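Local atomic coordinates of peptidase M42 (Thaumarchaeota archaeon SCGC AB-539-E09, PDB entry 5DS0), a protein that probably removes amino acids from the N-termini of peptides as a metal-dependent TET aminopeptidase of the M42 family, assembled as a dodecamer. Residues Tyr33-Asp39 and Glu190-Lys196; Thr50-Asn56 and His202-Gly208; Ala225-Pro230 and Ile305-Arg309. All coordinates share one frame; numbering follows the deposited sequence.

Interaction 1 of 3, residues Tyr33-Asp39 and Glu190-Lys196; sequences YMEPYAD and EAIRRMK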
loop_
_atom_site.group_PDB
_atom_site.type_symbol
_atom_site.label_atom_id
_atom_site.label_comp_id
_atom_site.label_asym_id
_atom_site.label_seq_id
_atom_site.Cartn_x
_atom_site.Cartn_y
_atom_site.Cartn_z
ATOM N N TYR C 33 -7.646 -51.919 -28.605
ATOM C CA TYR C 33 -8.771 -51.525 -29.425
ATOM C C TYR C 33 -8.427 -51.536 -30.906
ATOM O O TYR C 33 -9.282 -51.854 -31.740
ATOM C CB TYR C 33 -9.212 -50.130 -29.045
ATOM C CG TYR C 33 -10.473 -49.664 -29.717
ATOM C CD1 TYR C 33 -11.705 -49.972 -29.187
ATOM C CD2 TYR C 33 -10.425 -48.877 -30.859
ATOM C CE1 TYR C 33 -12.859 -49.532 -29.780
ATOM C CE2 TYR C 33 -11.581 -48.419 -31.465
ATOM C CZ TYR C 33 -12.795 -48.752 -30.921
ATOM O OH TYR C 33 -13.957 -48.298 -31.498
HETATM N N MSE C 34 -7.174 -51.207 -31.228
HETATM C CA MSE C 34 -6.748 -51.068 -32.618
HETATM C C MSE C 34 -6.140 -52.297 -33.249
HETATM O O MSE C 34 -5.846 -52.261 -34.442
HETATM C CB MSE C 34 -5.736 -49.934 -32.720
HETATM C CG MSE C 34 -6.382 -48.595 -32.397
HETATM SE SE MSE C 34 -7.481 -47.934 -33.905
HETATM C CE MSE C 34 -5.982 -47.439 -35.070
ATOM N N GLU C 35 -5.944 -53.383 -32.497
ATOM C CA GLU C 35 -5.360 -54.608 -33.072
ATOM C C GLU C 35 -6.013 -55.017 -34.383
ATOM O O GLU C 35 -5.319 -55.263 -35.360
ATOM C CB GLU C 35 -5.390 -55.785 -32.084
ATOM C CG GLU C 35 -4.064 -56.002 -31.344
ATOM C CD GLU C 35 -4.226 -56.709 -29.997
ATOM O OE1 GLU C 35 -5.005 -57.693 -29.920
ATOM O OE2 GLU C 35 -3.580 -56.268 -29.006
ATOM N N PRO C 36 -7.351 -55.064 -34.424
ATOM C CA PRO C 36 -7.990 -55.485 -35.672
ATOM C C PRO C 36 -8.080 -54.443 -36.779
ATOM O O PRO C 36 -8.551 -54.772 -37.857
ATOM C CB PRO C 36 -9.396 -55.894 -35.219
ATOM C CG PRO C 36 -9.653 -55.099 -33.998
ATOM C CD PRO C 36 -8.323 -54.926 -33.323
ATOM N N TYR C 37 -7.634 -53.211 -36.549
ATOM C CA TYR C 37 -7.846 -52.130 -37.537
ATOM C C TYR C 37 -6.590 -51.494 -38.137
ATOM O O TYR C 37 -6.661 -50.888 -39.205
ATOM C CB TYR C 37 -8.724 -51.030 -36.929
ATOM C CG TYR C 37 -10.033 -51.539 -36.363
ATOM C CD1 TYR C 37 -11.003 -52.091 -37.187
ATOM C CD2 TYR C 37 -10.290 -51.480 -34.997
ATOM C CE1 TYR C 37 -12.192 -52.566 -36.672
ATOM C CE2 TYR C 37 -11.483 -51.945 -34.470
ATOM C CZ TYR C 37 -12.430 -52.486 -35.314
ATOM O OH TYR C 37 -13.605 -52.954 -34.783
ATOM N N ALA C 38 -5.456 -51.583 -37.455
ATOM C CA ALA C 38 -4.237 -50.965 -37.954
ATOM C C ALA C 38 -3.420 -51.973 -38.736
ATOM O O ALA C 38 -3.310 -53.130 -38.342
ATOM C CB ALA C 38 -3.415 -50.417 -36.806
ATOM N N ASP C 39 -2.822 -51.520 -39.832
ATOM C CA ASP C 39 -1.992 -52.381 -40.661
ATOM C C ASP C 39 -0.620 -52.603 -40.021
ATOM O O ASP C 39 0.033 -53.599 -40.289
ATOM C CB ASP C 39 -1.863 -51.794 -42.070
ATOM C CG ASP C 39 -3.224 -51.622 -42.764
ATOM O OD1 ASP C 39 -4.080 -52.527 -42.647
ATOM O OD2 ASP C 39 -3.447 -50.577 -43.427
ATOM N N GLU C 190 -11.043 -43.703 -33.994
ATOM C CA GLU C 190 -12.335 -43.984 -34.603
ATOM C C GLU C 190 -12.312 -43.706 -36.087
ATOM O O GLU C 190 -12.991 -44.381 -36.855
ATOM C CB GLU C 190 -13.447 -43.168 -33.942
ATOM C CG GLU C 190 -13.859 -43.706 -32.579
ATOM C CD GLU C 190 -14.480 -45.084 -32.666
ATOM O OE1 GLU C 190 -15.671 -45.166 -33.036
ATOM O OE2 GLU C 190 -13.765 -46.079 -32.417
ATOM N N ALA C 191 -11.549 -42.700 -36.494
ATOM C CA ALA C 191 -11.418 -42.385 -37.904
ATOM C C ALA C 191 -10.783 -43.559 -38.632
ATOM O O ALA C 191 -11.301 -44.021 -39.637
ATOM C CB ALA C 191 -10.585 -41.133 -38.095
ATOM N N ILE C 192 -9.661 -44.040 -38.122
ATOM C CA ILE C 192 -8.976 -45.162 -38.736
ATOM C C ILE C 192 -9.864 -46.398 -38.740
ATOM O O ILE C 192 -9.922 -47.116 -39.738
ATOM C CB ILE C 192 -7.635 -45.446 -38.033
ATOM C CG1 ILE C 192 -6.630 -44.354 -38.403
ATOM C CG2 ILE C 192 -7.072 -46.793 -38.443
ATOM C CD1 ILE C 192 -5.449 -44.263 -37.464
ATOM N N ARG C 193 -10.563 -46.647 -37.640
ATOM C CA ARG C 193 -11.435 -47.814 -37.565
ATOM C C ARG C 193 -12.484 -47.761 -38.639
ATOM O O ARG C 193 -12.674 -48.727 -39.369
ATOM C CB ARG C 193 -12.123 -47.913 -36.209
ATOM C CG ARG C 193 -13.059 -49.111 -36.107
ATOM C CD ARG C 193 -13.744 -49.209 -34.760
ATOM N NE ARG C 193 -14.733 -48.158 -34.532
ATOM C CZ ARG C 193 -15.958 -48.103 -35.052
ATOM N NH1 ARG C 193 -16.401 -49.044 -35.872
ATOM N NH2 ARG C 193 -16.732 -47.059 -34.753
ATOM N N ARG C 194 -13.159 -46.628 -38.740
ATOM C CA ARG C 194 -14.242 -46.470 -39.698
ATOM C C ARG C 194 -13.808 -46.569 -41.143
ATOM O O ARG C 194 -14.545 -47.069 -41.986
ATOM C CB ARG C 194 -14.977 -45.153 -39.473
ATOM C CG ARG C 194 -16.142 -45.407 -38.499
ATOM C CD ARG C 194 -16.494 -44.291 -37.445
ATOM N NE ARG C 194 -17.173 -43.179 -38.094
ATOM C CZ ARG C 194 -17.913 -42.229 -37.514
ATOM N NH1 ARG C 194 -18.407 -41.326 -38.321
ATOM N NH2 ARG C 194 -18.179 -42.131 -36.190
HETATM N N MSE C 195 -12.607 -46.093 -41.427
HETATM C CA MSE C 195 -12.073 -46.156 -42.782
HETATM C C MSE C 195 -11.853 -47.582 -43.203
HETATM O O MSE C 195 -12.127 -47.937 -44.352
HETATM C CB MSE C 195 -10.795 -45.327 -42.856
HETATM C CG MSE C 195 -11.214 -43.868 -42.827
HETATM SE SE MSE C 195 -9.738 -42.664 -43.296
HETATM C CE MSE C 195 -10.376 -42.137 -45.093
ATOM N N LYS C 196 -11.356 -48.411 -42.291
ATOM C CA LYS C 196 -11.207 -49.819 -42.580
ATOM C C LYS C 196 -12.568 -50.505 -42.671
ATOM O O LYS C 196 -12.847 -51.161 -43.667
ATOM C CB LYS C 196 -10.321 -50.509 -41.559
ATOM C CG LYS C 196 -10.119 -51.976 -41.894
ATOM C CD LYS C 196 -8.727 -52.467 -41.547
ATOM C CE LYS C 196 -8.469 -53.847 -42.138
ATOM N NZ LYS C 196 -7.128 -54.339 -41.732
#
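The ring of Tyr37 lies between Arg193 and Pro36. Over the middle of one face sits Arg193 CG, 3.4 Å from the ring centroid and only 8° off the normal, a CH-pi contact; against the opposite face, displaced toward the rim, comes Pro36 CG. The Tyr33 ring is used differently: Glu190 OE2 meets it at the edge, near its plane, where Tyr33 OH donates a hydrogen bond. The modelled length of that bond, 2.4 Å between Tyr33 OH and Glu190 OE2, is doubtfully short at this resolution. Ring and carboxylate planes are turned 55° apart.

Arg193 reaches Tyr37 with CG anti to its own backbone N (chi1 179°), which sends the aliphatic stem along the ring before the chain bends at chi3. Beyond the bend, its guanidinium grips Glu190 side-on: Arg193 NH2 to Glu190 OE1 at 2.8 Å and Arg193 NE to Glu190 OE2 at 3.1 Å. Two nearly straight bonds within one helical turn thus fix the carboxylate that takes the Tyr33 hydroxyl, while Ser6 also hydrogen-bonds Glu190 OE1.

This is the end of helix 24-34, with the turn after it, packed on helix 179-197 of the alpha/beta catalytic domain; near its start that helix carries Asp180, which binds both cobalt ions. Next along the interface, Met34, a selenomethionine, brings CE to 3.6 Å from Ile192 CG2. At the outer end Lys196 CD passes Tyr37 O at 3.5 Å, and Lys196 NZ forms a long salt bridge with Asp39 OD1 (3.7 Å); the other carboxylate oxygen of Asp39, OD2, accepts from Lys54 N.

Interaction 2 of 3, residues Thr50-Asn56 and His202-Gly208; sequences TFIAKGN and HPNTVYG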
loop_
_atom_site.group_PDB
_atom_site.type_symbol
_atom_site.label_atom_id
_atom_site.label_comp_id
_atom_site.label_asym_id
_atom_site.label_seq_id
_atom_site.Cartn_x
_atom_site.Cartn_y
_atom_site.Cartn_z
ATOM N N THR C 50 1.815 -45.405 -32.304
ATOM C CA THR C 50 1.345 -44.853 -33.548
ATOM C C THR C 50 0.809 -45.986 -34.435
ATOM O O THR C 50 1.477 -46.985 -34.650
ATOM C CB THR C 50 2.498 -44.118 -34.275
ATOM O OG1 THR C 50 3.128 -43.172 -33.390
ATOM C CG2 THR C 50 1.994 -43.398 -35.525
ATOM N N PHE C 51 -0.387 -45.790 -34.974
ATOM C CA PHE C 51 -1.077 -46.789 -35.762
ATOM C C PHE C 51 -1.099 -46.375 -37.209
ATOM O O PHE C 51 -1.533 -45.270 -37.532
ATOM C CB PHE C 51 -2.509 -46.917 -35.268
ATOM C CG PHE C 51 -2.604 -47.190 -33.806
ATOM C CD1 PHE C 51 -2.319 -48.455 -33.320
ATOM C CD2 PHE C 51 -2.945 -46.192 -32.915
ATOM C CE1 PHE C 51 -2.388 -48.723 -31.964
ATOM C CE2 PHE C 51 -3.027 -46.452 -31.562
ATOM C CZ PHE C 51 -2.750 -47.719 -31.084
ATOM N N ILE C 52 -0.659 -47.273 -38.083
ATOM C CA ILE C 52 -0.541 -46.977 -39.507
ATOM C C ILE C 52 -1.646 -47.648 -40.302
ATOM O O ILE C 52 -1.878 -48.851 -40.181
ATOM C CB ILE C 52 0.816 -47.428 -40.056
ATOM C CG1 ILE C 52 1.943 -46.814 -39.217
ATOM C CG2 ILE C 52 0.963 -47.021 -41.513
ATOM C CD1 ILE C 52 3.328 -47.348 -39.529
ATOM N N ALA C 53 -2.346 -46.850 -41.101
ATOM C CA ALA C 53 -3.292 -47.350 -42.096
ATOM C C ALA C 53 -2.674 -47.099 -43.467
ATOM O O ALA C 53 -2.544 -45.947 -43.886
ATOM C CB ALA C 53 -4.638 -46.648 -41.963
ATOM N N LYS C 54 -2.282 -48.182 -44.144
ATOM C CA LYS C 54 -1.496 -48.100 -45.370
ATOM C C LYS C 54 -2.301 -47.652 -46.575
ATOM O O LYS C 54 -3.509 -47.830 -46.663
ATOM C CB LYS C 54 -0.803 -49.426 -45.677
ATOM C CG LYS C 54 0.357 -49.764 -44.744
ATOM C CD LYS C 54 1.257 -50.866 -45.329
ATOM C CE LYS C 54 2.157 -51.554 -44.289
ATOM N NZ LYS C 54 2.788 -50.627 -43.292
ATOM N N GLY C 55 -1.584 -47.020 -47.487
ATOM C CA GLY C 55 -2.094 -46.592 -48.782
ATOM C C GLY C 55 -0.846 -46.231 -49.566
ATOM O O GLY C 55 0.140 -46.971 -49.526
ATOM N N ASN C 56 -0.849 -45.097 -50.242
ATOM C CA ASN C 56 0.329 -44.698 -51.005
ATOM C C ASN C 56 1.456 -44.308 -50.058
ATOM O O ASN C 56 1.224 -43.603 -49.094
ATOM C CB ASN C 56 -0.008 -43.541 -51.934
ATOM C CG ASN C 56 -1.222 -43.826 -52.799
ATOM O OD1 ASN C 56 -1.966 -44.776 -52.557
ATOM N ND2 ASN C 56 -1.439 -42.995 -53.790
ATOM N N HIS C 202 -8.083 -43.967 -49.419
ATOM C CA HIS C 202 -7.381 -42.720 -49.176
ATOM C C HIS C 202 -6.022 -42.719 -49.856
ATOM O O HIS C 202 -5.219 -43.620 -49.649
ATOM C CB HIS C 202 -7.225 -42.471 -47.671
ATOM C CG HIS C 202 -6.676 -43.636 -46.914
ATOM N ND1 HIS C 202 -5.324 -43.844 -46.754
ATOM C CD2 HIS C 202 -7.294 -44.654 -46.272
ATOM C CE1 HIS C 202 -5.131 -44.949 -46.055
ATOM N NE2 HIS C 202 -6.311 -45.457 -45.744
ATOM N N PRO C 203 -5.741 -41.684 -50.658
ATOM C CA PRO C 203 -4.539 -41.631 -51.509
ATOM C C PRO C 203 -3.264 -41.280 -50.736
ATOM O O PRO C 203 -2.528 -40.360 -51.120
ATOM C CB PRO C 203 -4.882 -40.519 -52.503
ATOM C CG PRO C 203 -5.725 -39.590 -51.707
ATOM C CD PRO C 203 -6.536 -40.453 -50.773
ATOM N N ASN C 204 -2.999 -42.030 -49.671
ATOM C CA ASN C 204 -1.972 -41.663 -48.714
ATOM C C ASN C 204 -1.843 -42.706 -47.625
ATOM O O ASN C 204 -2.669 -43.609 -47.504
ATOM C CB ASN C 204 -2.314 -40.313 -48.067
ATOM C CG ASN C 204 -3.735 -40.270 -47.506
ATOM O OD1 ASN C 204 -4.164 -41.192 -46.819
ATOM N ND2 ASN C 204 -4.468 -39.197 -47.808
ATOM N N THR C 205 -0.800 -42.555 -46.818
ATOM C CA THR C 205 -0.593 -43.399 -45.645
ATOM C C THR C 205 -0.864 -42.551 -44.409
ATOM O O THR C 205 -0.361 -41.438 -44.284
ATOM C CB THR C 205 0.833 -43.985 -45.622
ATOM O OG1 THR C 205 1.007 -44.855 -46.752
ATOM C CG2 THR C 205 1.074 -44.771 -44.355
ATOM N N VAL C 206 -1.669 -43.094 -43.505
ATOM C CA VAL C 206 -2.115 -42.375 -42.328
ATOM C C VAL C 206 -1.419 -42.905 -41.088
ATOM O O VAL C 206 -1.509 -44.084 -40.788
ATOM C CB VAL C 206 -3.637 -42.513 -42.163
ATOM C CG1 VAL C 206 -4.097 -41.932 -40.838
ATOM C CG2 VAL C 206 -4.354 -41.820 -43.310
ATOM N N TYR C 207 -0.759 -42.016 -40.354
ATOM C CA TYR C 207 -0.133 -42.367 -39.094
ATOM C C TYR C 207 -0.966 -41.746 -37.969
ATOM O O TYR C 207 -0.938 -40.543 -37.759
ATOM C CB TYR C 207 1.297 -41.843 -39.033
ATOM C CG TYR C 207 2.250 -42.500 -40.008
ATOM C CD1 TYR C 207 2.157 -42.267 -41.380
ATOM C CD2 TYR C 207 3.277 -43.342 -39.554
ATOM C CE1 TYR C 207 3.046 -42.860 -42.274
ATOM C CE2 TYR C 207 4.161 -43.945 -40.438
ATOM C CZ TYR C 207 4.043 -43.700 -41.797
ATOM O OH TYR C 207 4.930 -44.285 -42.676
ATOM N N GLY C 208 -1.714 -42.577 -37.256
ATOM C CA GLY C 208 -2.536 -42.113 -36.150
ATOM C C GLY C 208 -1.800 -42.320 -34.852
ATOM O O GLY C 208 -1.618 -43.441 -34.408
#
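Phe51 and Gly208 form an antiparallel hydrogen-bonded pair, each N bonded to the other's O at 2.7 Å. Two residues on, Ala53 and Val206 repeat the pattern, Ala53 N to Val206 O at 2.9 Å, with Ile52 and Tyr207 as the non-hydrogen-bonded pair between them. The short strand axes run 161° apart. Past Ala53 the ladder gives way to side-chain bonding: Thr205 OG1 donates to Asn56 O at 2.7 Å, from above the carbonyl plane, and accepts a weak bond from Gly55 N.

On one face Ile52 and Tyr207 lie side by side, Ile52 CD1 3.6 Å from Tyr207 CE2, while Ile52 CG2 meets Thr205 CG2. The other face carries Ala53 CB against Val206 CB. His202, its CG in the crowded position between N and C (chi1 50°), brings CE1 to Lys54 O at 3.4 Å; its ND1 divides between Asn204 O and Asn204 OD1 across the inverse gamma turn at Pro203. With an alanine here the donor shared by the two Asn204 oxygens is gone, and the Asn204 side chain is likely to be less firmly fixed in its rotation.

Flanked by strands 40-43 and 60-66, the pair belongs to the central mixed sheet of the M42 catalytic domain.

Interaction 3 of 3, residues Ala225-Pro230 and Ile305-Arg309; sequences AHVVDP and IHMNR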
loop_
_atom_site.group_PDB
_atom_site.type_symbol
_atom_site.label_atom_id
_atom_site.label_comp_id
_atom_site.label_asym_id
_atom_site.label_seq_id
_atom_site.Cartn_x
_atom_site.Cartn_y
_atom_site.Cartn_z
ATOM N N ALA C 225 7.279 -37.278 -34.381
ATOM C CA ALA C 225 7.510 -36.616 -35.648
ATOM C C ALA C 225 8.806 -37.106 -36.316
ATOM O O ALA C 225 8.851 -37.290 -37.543
ATOM C CB ALA C 225 7.574 -35.112 -35.449
ATOM N N HIS C 226 9.856 -37.292 -35.514
ATOM C CA HIS C 226 11.113 -37.831 -36.018
ATOM C C HIS C 226 10.907 -39.217 -36.637
ATOM O O HIS C 226 11.410 -39.496 -37.730
ATOM C CB HIS C 226 12.181 -37.895 -34.918
ATOM C CG HIS C 226 13.451 -38.561 -35.356
ATOM N ND1 HIS C 226 14.458 -37.887 -36.019
ATOM C CD2 HIS C 226 13.864 -39.848 -35.253
ATOM C CE1 HIS C 226 15.433 -38.732 -36.306
ATOM N NE2 HIS C 226 15.099 -39.927 -35.852
ATOM N N VAL C 227 10.185 -40.084 -35.935
ATOM C CA VAL C 227 9.954 -41.454 -36.400
ATOM C C VAL C 227 9.168 -41.486 -37.719
ATOM O O VAL C 227 9.503 -42.244 -38.620
ATOM C CB VAL C 227 9.218 -42.289 -35.324
ATOM C CG1 VAL C 227 8.669 -43.585 -35.906
ATOM C CG2 VAL C 227 10.144 -42.573 -34.145
ATOM N N VAL C 228 8.154 -40.627 -37.838
ATOM C CA VAL C 228 7.198 -40.706 -38.945
ATOM C C VAL C 228 7.630 -39.970 -40.217
ATOM O O VAL C 228 7.358 -40.460 -41.310
ATOM C CB VAL C 228 5.833 -40.173 -38.504
ATOM C CG1 VAL C 228 4.863 -40.118 -39.674
ATOM C CG2 VAL C 228 5.269 -41.040 -37.394
ATOM N N ASP C 229 8.308 -38.823 -40.086
ATOM C CA ASP C 229 8.679 -37.977 -41.247
ATOM C C ASP C 229 7.425 -37.596 -42.042
ATOM O O ASP C 229 7.284 -37.944 -43.210
ATOM C CB ASP C 229 9.735 -38.682 -42.146
ATOM C CG ASP C 229 10.320 -37.762 -43.243
ATOM O OD1 ASP C 229 10.165 -36.524 -43.162
ATOM O OD2 ASP C 229 10.941 -38.303 -44.195
ATOM N N PRO C 230 6.499 -36.882 -41.399
ATOM C CA PRO C 230 5.219 -36.587 -42.031
ATOM C C PRO C 230 5.294 -35.483 -43.077
ATOM O O PRO C 230 6.115 -34.561 -42.954
ATOM C CB PRO C 230 4.363 -36.132 -40.852
ATOM C CG PRO C 230 5.335 -35.463 -39.936
ATOM C CD PRO C 230 6.606 -36.259 -40.065
ATOM N N ILE C 305 5.707 -30.767 -34.180
ATOM C CA ILE C 305 5.527 -31.500 -35.423
ATOM C C ILE C 305 5.835 -30.650 -36.651
ATOM O O ILE C 305 6.529 -31.120 -37.561
ATOM C CB ILE C 305 4.094 -32.057 -35.526
ATOM C CG1 ILE C 305 3.935 -33.232 -34.555
ATOM C CG2 ILE C 305 3.791 -32.520 -36.939
ATOM C CD1 ILE C 305 2.498 -33.586 -34.247
ATOM N N HIS C 306 5.334 -29.408 -36.675
ATOM C CA HIS C 306 5.469 -28.560 -37.867
ATOM C C HIS C 306 6.892 -28.079 -38.077
ATOM O O HIS C 306 7.203 -27.526 -39.119
ATOM C CB HIS C 306 4.456 -27.409 -37.867
ATOM C CG HIS C 306 4.915 -26.146 -37.188
ATOM N ND1 HIS C 306 4.975 -26.007 -35.816
ATOM C CD2 HIS C 306 5.256 -24.936 -37.697
ATOM C CE1 HIS C 306 5.365 -24.780 -35.512
ATOM N NE2 HIS C 306 5.539 -24.107 -36.637
HETATM N N MSE C 307 7.747 -28.318 -37.090
HETATM C CA MSE C 307 9.140 -27.917 -37.114
HETATM C C MSE C 307 10.062 -29.074 -37.387
HETATM O O MSE C 307 11.289 -28.926 -37.359
HETATM C CB MSE C 307 9.493 -27.406 -35.708
HETATM C CG MSE C 307 10.400 -26.198 -35.804
HETATM SE SE MSE C 307 9.287 -24.706 -35.229
HETATM C CE MSE C 307 9.752 -24.829 -33.303
ATOM N N ASN C 308 9.489 -30.237 -37.662
ATOM C CA ASN C 308 10.270 -31.432 -37.942
ATOM C C ASN C 308 11.029 -31.328 -39.264
ATOM O O ASN C 308 10.448 -30.984 -40.294
ATOM C CB ASN C 308 9.355 -32.653 -37.977
ATOM C CG ASN C 308 10.109 -33.934 -38.222
ATOM O OD1 ASN C 308 10.019 -34.513 -39.297
ATOM N ND2 ASN C 308 10.878 -34.369 -37.238
ATOM N N ARG C 309 12.327 -31.624 -39.216
ATOM C CA ARG C 309 13.197 -31.585 -40.386
ATOM C C ARG C 309 13.108 -30.222 -41.106
ATOM O O ARG C 309 13.538 -29.213 -40.546
ATOM C CB ARG C 309 12.925 -32.796 -41.308
ATOM C CG ARG C 309 13.572 -34.091 -40.828
ATOM C CD ARG C 309 13.239 -35.309 -41.685
ATOM N NE ARG C 309 13.407 -36.567 -40.935
ATOM C CZ ARG C 309 12.529 -37.084 -40.069
ATOM N NH1 ARG C 309 11.374 -36.480 -39.812
ATOM N NH2 ARG C 309 12.803 -38.226 -39.459
#
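Arg309 reaches the end of helix 219-228 by an extended chain. Its CB and CG, with CG anti to the carbonyl carbon (chi1 -79°), carry it toward Asp229, and CD is the first atom to touch, 3.6 Å from Asp229 OD1. NE passes the same carboxylate. At CZ the guanidinium lies with one face against Asp229 CB, offset toward the rim, its plane 38° from the carboxylate. Arg309 NH1 sits 3.6 Å from Asp229 OD1, a salt bridge of charges alone because the oxygen stands well out of the guanidinium plane; its N-H goes instead to Ala225 O in a weak bond of 3.5 Å. Arg309 NH2 makes the firm bond, 2.6 Å to His226 O, on a lone pair and in both planes, while also lying over one face of the His226 ring.

Beside it Asn308 packs against the helix, Asn308 ND2 3.8 Å from Ala225 CB, and Ala225 CB meets Ile305 CG1. His226 also touches Arg309 of a neighbouring subunit, and Arg309 touches His226 of another, so the contact borders subunit interfaces.

A cation laid against the last-turn carbonyls is likely to offset the partial negative charge of the helix C-terminus and, in part, that of the Asp229 carboxylate beside it.

Interactions 1 and 2 are directly joined: Asp39 N probably hydrogen-bonds Ile52 O, and Met34 CE packs on Phe51 CB, tying the helical layer to the sheet. The 202-208 segment also follows helix 179-197 in the chain. Interaction 3 touches interaction 2 through Tyr207 CG and Val228 CG1, but stays about 11 Å from interaction 1 at the nearest atoms. All three are partly buried; half the touching residues of interaction 2 are buried, interaction 1 has an exposed outer end, and interaction 3 has no fully exposed residue and alone is touched by other subunits. Interaction 2 rests on backbone bonding; interaction 1 mixes a charged and hydroxyl cluster with apolar packing; interaction 3 sets an arginine on helix carbonyls.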